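Local coordinates for putative NADH-flavin reductase (Streptococcus pneumoniae TIGR4, PDB 4R01), which probably binds NAD(P)H through a Rossmann-type fold and may reduce flavins with it, as a putative NADH-flavin reductase, at residues Phe172-Glu176 with Ser206-Lys210; Leu88-Thr93 with Asn142-Trp146. All blocks are in the same frame, centred on the assembly; numbering follows the deposited sequence.

Contact 1. Residues Phe172-Glu176 with Ser206-Lys210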
ATOM      1  N   PHE A 172     -10.802  -2.606  10.185  1.00 30.98           N
ATOM      2  CA  PHE A 172     -10.383  -3.067   8.864  1.00 31.85           C
ATOM      3  C   PHE A 172      -9.494  -4.308   8.941  1.00 32.65           C
ATOM      4  O   PHE A 172      -8.522  -4.350   9.699  1.00 34.81           O
ATOM      5  CB  PHE A 172      -9.656  -1.946   8.117  1.00 33.29           C
ATOM      6  CG  PHE A 172      -9.018  -2.387   6.827  1.00 35.06           C
ATOM      7  CD1 PHE A 172      -9.797  -2.764   5.747  1.00 36.00           C
ATOM      8  CD2 PHE A 172      -7.641  -2.411   6.692  1.00 33.82           C
ATOM      9  CE1 PHE A 172      -9.213  -3.166   4.561  1.00 35.74           C
ATOM     10  CE2 PHE A 172      -7.052  -2.810   5.512  1.00 33.40           C
ATOM     11  CZ  PHE A 172      -7.840  -3.189   4.445  1.00 36.20           C
ATOM     12  N   THR A 173      -9.843  -5.311   8.146  1.00 27.74           N
ATOM     13  CA  THR A 173      -9.185  -6.609   8.174  1.00 28.12           C
ATOM     14  C   THR A 173      -8.896  -7.065   6.745  1.00 28.81           C
ATOM     15  O   THR A 173      -9.630  -6.725   5.822  1.00 30.84           O
ATOM     16  CB  THR A 173     -10.060  -7.653   8.916  1.00 46.46           C
ATOM     17  OG1 THR A 173     -10.182  -7.274  10.293  1.00 49.94           O
ATOM     18  CG2 THR A 173      -9.468  -9.053   8.838  1.00 47.92           C
ATOM     19  N   THR A 174      -7.808  -7.801   6.563  1.00 24.67           N
ATOM     20  CA  THR A 174      -7.490  -8.389   5.271  1.00 25.98           C
ATOM     21  C   THR A 174      -7.404  -9.900   5.417  1.00 29.06           C
ATOM     22  O   THR A 174      -7.456 -10.416   6.532  1.00 32.63           O
ATOM     23  CB  THR A 174      -6.162  -7.853   4.714  1.00 29.88           C
ATOM     24  OG1 THR A 174      -5.072  -8.392   5.474  1.00 29.34           O
ATOM     25  CG2 THR A 174      -6.126  -6.332   4.780  1.00 27.60           C
ATOM     26  N   ASN A 175      -7.281 -10.613   4.302  1.00 26.21           N
ATOM     27  CA  ASN A 175      -6.970 -12.035   4.374  1.00 27.93           C
ATOM     28  C   ASN A 175      -5.454 -12.210   4.428  1.00 31.35           C
ATOM     29  O   ASN A 175      -4.729 -11.226   4.570  1.00 30.47           O
ATOM     30  CB  ASN A 175      -7.579 -12.806   3.197  1.00 28.20           C
ATOM     31  CG  ASN A 175      -7.095 -12.317   1.842  1.00 31.45           C
ATOM     32  OD1 ASN A 175      -6.027 -11.719   1.719  1.00 35.14           O
ATOM     33  ND2 ASN A 175      -7.883 -12.589   0.809  1.00 30.37           N
ATOM     34  N   GLU A 176      -4.980 -13.446   4.291  1.00 31.73           N
ATOM     35  CA  GLU A 176      -3.554 -13.743   4.423  1.00 33.94           C
ATOM     36  C   GLU A 176      -2.707 -13.116   3.312  1.00 36.16           C
ATOM     37  O   GLU A 176      -1.484 -13.049   3.424  1.00 40.48           O
ATOM     38  CB  GLU A 176      -3.323 -15.258   4.452  1.00 37.00           C
ATOM     39  CG  GLU A 176      -3.597 -15.955   3.128  1.00 44.48           C
ATOM     40  CD  GLU A 176      -3.318 -17.445   3.176  1.00 52.55           C
ATOM     41  OE1 GLU A 176      -2.960 -17.953   4.260  1.00 56.78           O
ATOM     42  OE2 GLU A 176      -3.454 -18.111   2.128  1.00 56.45           O
ATOM     43  N   SER A 206     -18.125  -7.002   9.729  1.00 33.93           N
ATOM     44  CA  SER A 206     -17.586  -6.843   8.382  1.00 31.90           C
ATOM     45  C   SER A 206     -17.289  -8.203   7.756  1.00 31.12           C
ATOM     46  O   SER A 206     -16.994  -9.171   8.461  1.00 31.20           O
ATOM     47  CB  SER A 206     -16.323  -5.976   8.402  1.00 32.24           C
ATOM     48  OG  SER A 206     -15.361  -6.499   9.300  1.00 32.58           O
ATOM     49  N   LEU A 207     -17.372  -8.269   6.430  1.00 30.21           N
ATOM     50  CA  LEU A 207     -17.190  -9.525   5.709  1.00 30.20           C
ATOM     51  C   LEU A 207     -16.126  -9.400   4.622  1.00 30.02           C
ATOM     52  O   LEU A 207     -15.931  -8.320   4.064  1.00 28.87           O
ATOM     53  CB  LEU A 207     -18.518  -9.981   5.098  1.00 25.23           C
ATOM     54  CG  LEU A 207     -19.632 -10.290   6.099  1.00 27.22           C
ATOM     55  CD1 LEU A 207     -20.956 -10.520   5.380  1.00 29.27           C
ATOM     56  CD2 LEU A 207     -19.257 -11.501   6.931  1.00 29.41           C
ATOM     57  N   LEU A 208     -15.443 -10.505   4.327  1.00 30.34           N
ATOM     58  CA  LEU A 208     -14.393 -10.505   3.310  1.00 31.56           C
ATOM     59  C   LEU A 208     -14.036 -11.928   2.900  1.00 32.58           C
ATOM     60  O   LEU A 208     -14.309 -12.872   3.635  1.00 32.03           O
ATOM     61  CB  LEU A 208     -13.163  -9.740   3.825  1.00 36.68           C
ATOM     62  CG  LEU A 208     -12.332 -10.184   5.041  1.00 45.01           C
ATOM     63  CD1 LEU A 208     -11.193 -11.148   4.668  1.00 51.42           C
ATOM     64  CD2 LEU A 208     -11.833  -8.981   5.846  1.00 46.69           C
ATOM     65  N   GLU A 209     -13.442 -12.070   1.718  1.00 35.32           N
ATOM     66  CA  GLU A 209     -13.158 -13.382   1.131  1.00 42.75           C
ATOM     67  C   GLU A 209     -12.010 -14.109   1.832  1.00 44.84           C
ATOM     68  O   GLU A 209     -11.140 -13.473   2.426  1.00 39.89           O
ATOM     69  CB  GLU A 209     -12.833 -13.233  -0.358  1.00 43.59           C
ATOM     70  CG  GLU A 209     -12.774 -14.533  -1.144  1.00 48.54           C
ATOM     71  CD  GLU A 209     -12.217 -14.338  -2.540  1.00 54.43           C
ATOM     72  OE1 GLU A 209     -11.583 -15.274  -3.072  1.00 57.58           O
ATOM     73  OE2 GLU A 209     -12.409 -13.242  -3.104  1.00 57.14           O
ATOM     74  N   LYS A 210     -12.028 -15.441   1.742  1.00 51.45           N
ATOM     75  CA  LYS A 210     -10.978 -16.326   2.260  1.00 56.47           C
ATOM     76  C   LYS A 210     -10.928 -16.329   3.782  1.00 56.58           C
ATOM     77  O   LYS A 210     -10.805 -17.385   4.405  1.00 58.67           O
ATOM     78  CB  LYS A 210      -9.608 -15.941   1.696  1.00 59.70           C
ATOM     79  CG  LYS A 210      -9.548 -15.896   0.177  1.00 66.19           C
ATOM     80  CD  LYS A 210      -8.118 -15.750  -0.315  1.00 72.57           C
ATOM     81  CE  LYS A 210      -8.066 -15.647  -1.833  1.00 74.18           C
ATOM     82  NZ  LYS A 210      -8.588 -14.337  -2.319  1.00 73.43           N
TER

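Contact 2. Residues Leu88-Thr93 with Asn142-Trp146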
ATOM      1  N   LEU A  88     -39.504   0.197  13.387  1.00 56.31           N
ATOM      2  CA  LEU A  88     -39.067  -1.054  13.998  1.00 57.71           C
ATOM      3  C   LEU A  88     -38.675  -0.953  15.473  1.00 64.31           C
ATOM      4  O   LEU A  88     -38.687  -1.961  16.179  1.00 69.90           O
ATOM      5  CB  LEU A  88     -37.894  -1.634  13.205  1.00 52.55           C
ATOM      6  CG  LEU A  88     -38.192  -2.012  11.753  1.00 49.22           C
ATOM      7  CD1 LEU A  88     -36.987  -2.690  11.120  1.00 45.26           C
ATOM      8  CD2 LEU A  88     -39.427  -2.901  11.663  1.00 50.09           C
ATOM      9  N   ALA A  89     -38.319   0.243  15.939  1.00 63.62           N
ATOM     10  CA  ALA A  89     -37.935   0.413  17.341  1.00 66.29           C
ATOM     11  C   ALA A  89     -39.092   0.052  18.266  1.00 70.79           C
ATOM     12  O   ALA A  89     -40.252   0.341  17.968  1.00 73.98           O
ATOM     13  CB  ALA A  89     -37.469   1.834  17.608  1.00 67.19           C
ATOM     14  N   GLY A  90     -38.768  -0.586  19.385  1.00 70.29           N
ATOM     15  CA  GLY A  90     -39.782  -1.072  20.302  1.00 73.21           C
ATOM     16  C   GLY A  90     -40.083  -2.538  20.055  1.00 72.38           C
ATOM     17  O   GLY A  90     -40.341  -3.295  20.991  1.00 76.15           O
ATOM     18  N   THR A  91     -40.051  -2.938  18.787  1.00 67.34           N
ATOM     19  CA  THR A  91     -40.266  -4.333  18.421  1.00 67.09           C
ATOM     20  C   THR A  91     -38.961  -5.108  18.545  1.00 68.33           C
ATOM     21  O   THR A  91     -37.894  -4.516  18.696  1.00 69.64           O
ATOM     22  CB  THR A  91     -40.812  -4.473  16.988  1.00 62.75           C
ATOM     23  OG1 THR A  91     -39.818  -4.049  16.048  1.00 58.57           O
ATOM     24  CG2 THR A  91     -42.064  -3.629  16.815  1.00 64.66           C
ATOM     25  N   GLN A  92     -39.044  -6.430  18.477  1.00 70.03           N
ATOM     26  CA  GLN A  92     -37.868  -7.263  18.680  1.00 72.47           C
ATOM     27  C   GLN A  92     -37.222  -7.613  17.334  1.00 69.00           C
ATOM     28  O   GLN A  92     -36.163  -8.241  17.278  1.00 67.80           O
ATOM     29  CB  GLN A  92     -38.249  -8.522  19.470  1.00 81.67           C
ATOM     30  CG  GLN A  92     -37.086  -9.431  19.857  1.00 88.39           C
ATOM     31  CD  GLN A  92     -37.527 -10.638  20.665  1.00 96.38           C
ATOM     32  OE1 GLN A  92     -38.332 -11.450  20.206  1.00 98.27           O
ATOM     33  NE2 GLN A  92     -36.999 -10.759  21.877  1.00100.04           N
ATOM     34  N   THR A  93     -37.859  -7.169  16.254  1.00 64.41           N
ATOM     35  CA  THR A  93     -37.386  -7.431  14.896  1.00 59.35           C
ATOM     36  C   THR A  93     -35.962  -6.925  14.651  1.00 57.49           C
ATOM     37  O   THR A  93     -35.606  -5.816  15.051  1.00 59.23           O
ATOM     38  CB  THR A  93     -38.320  -6.785  13.852  1.00 55.74           C
ATOM     39  OG1 THR A  93     -39.679  -7.132  14.144  1.00 53.85           O
ATOM     40  CG2 THR A  93     -37.969  -7.255  12.448  1.00 48.42           C
ATOM     41  N   ASN A 142     -31.037   3.505  20.415  1.00 74.54           N
ATOM     42  CA  ASN A 142     -30.908   2.604  21.554  1.00 83.07           C
ATOM     43  C   ASN A 142     -31.875   1.423  21.511  1.00 82.85           C
ATOM     44  O   ASN A 142     -31.491   0.289  21.795  1.00 84.94           O
ATOM     45  CB  ASN A 142     -31.113   3.380  22.859  1.00 91.48           C
ATOM     46  CG  ASN A 142     -30.465   4.752  22.830  1.00 95.31           C
ATOM     47  OD1 ASN A 142     -31.080   5.731  22.409  1.00 97.04           O
ATOM     48  ND2 ASN A 142     -29.217   4.828  23.278  1.00 96.37           N
ATOM     49  N   ASN A 143     -33.127   1.691  21.157  1.00 80.18           N
ATOM     50  CA  ASN A 143     -34.165   0.667  21.189  1.00 78.91           C
ATOM     51  C   ASN A 143     -34.364  -0.025  19.846  1.00 72.38           C
ATOM     52  O   ASN A 143     -35.455  -0.509  19.543  1.00 72.26           O
ATOM     53  CB  ASN A 143     -35.485   1.276  21.657  1.00 80.57           C
ATOM     54  CG  ASN A 143     -35.348   2.008  22.975  1.00 84.55           C
ATOM     55  OD1 ASN A 143     -35.242   3.234  23.007  1.00 84.92           O
ATOM     56  ND2 ASN A 143     -35.342   1.259  24.071  1.00 88.12           N
ATOM     57  N   LEU A 144     -33.304  -0.073  19.047  1.00 66.19           N
ATOM     58  CA  LEU A 144     -33.355  -0.724  17.745  1.00 60.69           C
ATOM     59  C   LEU A 144     -32.334  -1.852  17.662  1.00 59.84           C
ATOM     60  O   LEU A 144     -31.147  -1.646  17.921  1.00 62.25           O
ATOM     61  CB  LEU A 144     -33.106   0.289  16.626  1.00 56.03           C
ATOM     62  CG  LEU A 144     -33.172  -0.252  15.196  1.00 51.93           C
ATOM     63  CD1 LEU A 144     -34.566  -0.774  14.880  1.00 51.00           C
ATOM     64  CD2 LEU A 144     -32.758   0.818  14.198  1.00 49.90           C
ATOM     65  N   ASN A 145     -32.800  -3.045  17.305  1.00 56.80           N
ATOM     66  CA  ASN A 145     -31.913  -4.192  17.143  1.00 56.20           C
ATOM     67  C   ASN A 145     -31.247  -4.183  15.773  1.00 54.37           C
ATOM     68  O   ASN A 145     -31.585  -4.985  14.904  1.00 52.78           O
ATOM     69  CB  ASN A 145     -32.683  -5.496  17.345  1.00 56.95           C
ATOM     70  CG  ASN A 145     -33.237  -5.631  18.748  1.00 62.69           C
ATOM     71  OD1 ASN A 145     -32.643  -5.147  19.711  1.00 63.91           O
ATOM     72  ND2 ASN A 145     -34.385  -6.288  18.869  1.00 67.64           N
ATOM     73  N   TRP A 146     -30.293  -3.274  15.589  1.00 54.31           N
ATOM     74  CA  TRP A 146     -29.665  -3.074  14.289  1.00 52.85           C
ATOM     75  C   TRP A 146     -28.343  -3.817  14.156  1.00 52.75           C
ATOM     76  O   TRP A 146     -27.679  -4.113  15.146  1.00 54.30           O
ATOM     77  CB  TRP A 146     -29.443  -1.580  14.032  1.00 53.38           C
ATOM     78  CG  TRP A 146     -28.541  -0.912  15.033  1.00 52.11           C
ATOM     79  CD1 TRP A 146     -28.916  -0.302  16.195  1.00 53.72           C
ATOM     80  CD2 TRP A 146     -27.115  -0.783  14.955  1.00 49.39           C
ATOM     81  NE1 TRP A 146     -27.813   0.196  16.846  1.00 51.90           N
ATOM     82  CE2 TRP A 146     -26.697  -0.085  16.107  1.00 49.15           C
ATOM     83  CE3 TRP A 146     -26.155  -1.191  14.027  1.00 49.19           C
ATOM     84  CZ2 TRP A 146     -25.357   0.214  16.352  1.00 47.13           C
ATOM     85  CZ3 TRP A 146     -24.823  -0.894  14.275  1.00 47.64           C
ATOM     86  CH2 TRP A 146     -24.439  -0.197  15.427  1.00 44.54           C
TER

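Contact 1. Residues Phe172-Glu176 with Ser206-Lys210
S206 to E209 belong to strand 203-209, near the C terminus of the chain. Residues 172-176 form an irregular segment of the loop between strands 165-168 and 181-183. No hydrogen bond links the two segments, so the contact rests on van der Waals packing. S206 and L207 do not touch the loop segment. S206 OG hydrogen-bonds to G169 O, and L207 packs on V149 of strand 145-150. On the strand, L208 contributes most; across from it, N175 is buried about as much. The L208 side chain points toward the loop and is held against the backbone from T173 to N175. L208 CD2 lies 3.2 Å from T173 O and 3.8 Å from T173 CB. L208 CD1 is 4.0 Å from N175 N and 4.2 Å from N175 CB. E209 joins mainly through its carbonyl, with O 3.7 Å from N175 CB. E209 OE2 accepts a hydrogen bond from Q181 NE2. E209 OE1 and K210 NZ, 3.2 Å apart, form a salt bridge. K210, the last residue, is poorly ordered. K210 CD sits 3.4 Å from N175 ND2, a van der Waals contact. At the other end of this amide, N175 OD1 accepts hydrogen bonds from the backbone N of K177 and I179. T174 has its CA-to-CB bond directed away from the strand, and the backbone of T174 and E176 hydrogen-bonds to the second subunit. The loop therefore lies between the strand and a neighbouring subunit. The arrangement joins a subunit interface to the C-terminal strand of the mixed sheet in this Rossmann-type α/β fold.

Contact 2. Residues Leu88-Thr93 with Asn142-Trp146
Two hydrogen bonds join the segments. The stronger runs from N145 ND2 to Q92 O at 3.1 Å. The other, from G90 N to N143 O at 3.3 Å, is weak. They link two loops that lead into neighbouring parallel strands, 94-98 and 145-150, of the Rossmann-type α/β fold. Residues 88-93 leave helix 76-88 through a type II β turn from L88 to T91. G90 has phi 97°, and a side chain there would press on the A89 carbonyl. The turn is closed by T91 N to L88 O at 3.1 Å. On the other segment, N145 is the centre of an inverse γ turn, and the CA-to-CB bond of N145 points toward 88-93. N143 O also receives a CA-H···O contact from A89 CA at 3.4 Å. Further out, the packing is apolar. L144 also touches L138 of helix 125-138, and both L88 and L144 touch F95 of strand 94-98. The two leucines meet directly, with L88 CB 3.8 Å from L144 CD1.

From the N terminus, contact 2 comes first. It closes a loop of 48 residues between 88-93 and 142-146, which includes strand 94-98 and helix 125-138. The chain then runs along strand 145-150 and through strand 165-168 before contact 1 opens at 172-176. Contact 1 closes on 206-210 after 29 residues that include helix 184-196. The loops are in series and neither nest nor cross. Their centres are 29 Å apart and their nearest atoms about 10 Å apart. They share one sheet, in which strands 145-150 and 203-209 are neighbours. Contact 2 joins the approaches to two parallel strands, while contact 1 packs an interface loop against 203-209, the last strand along the chain.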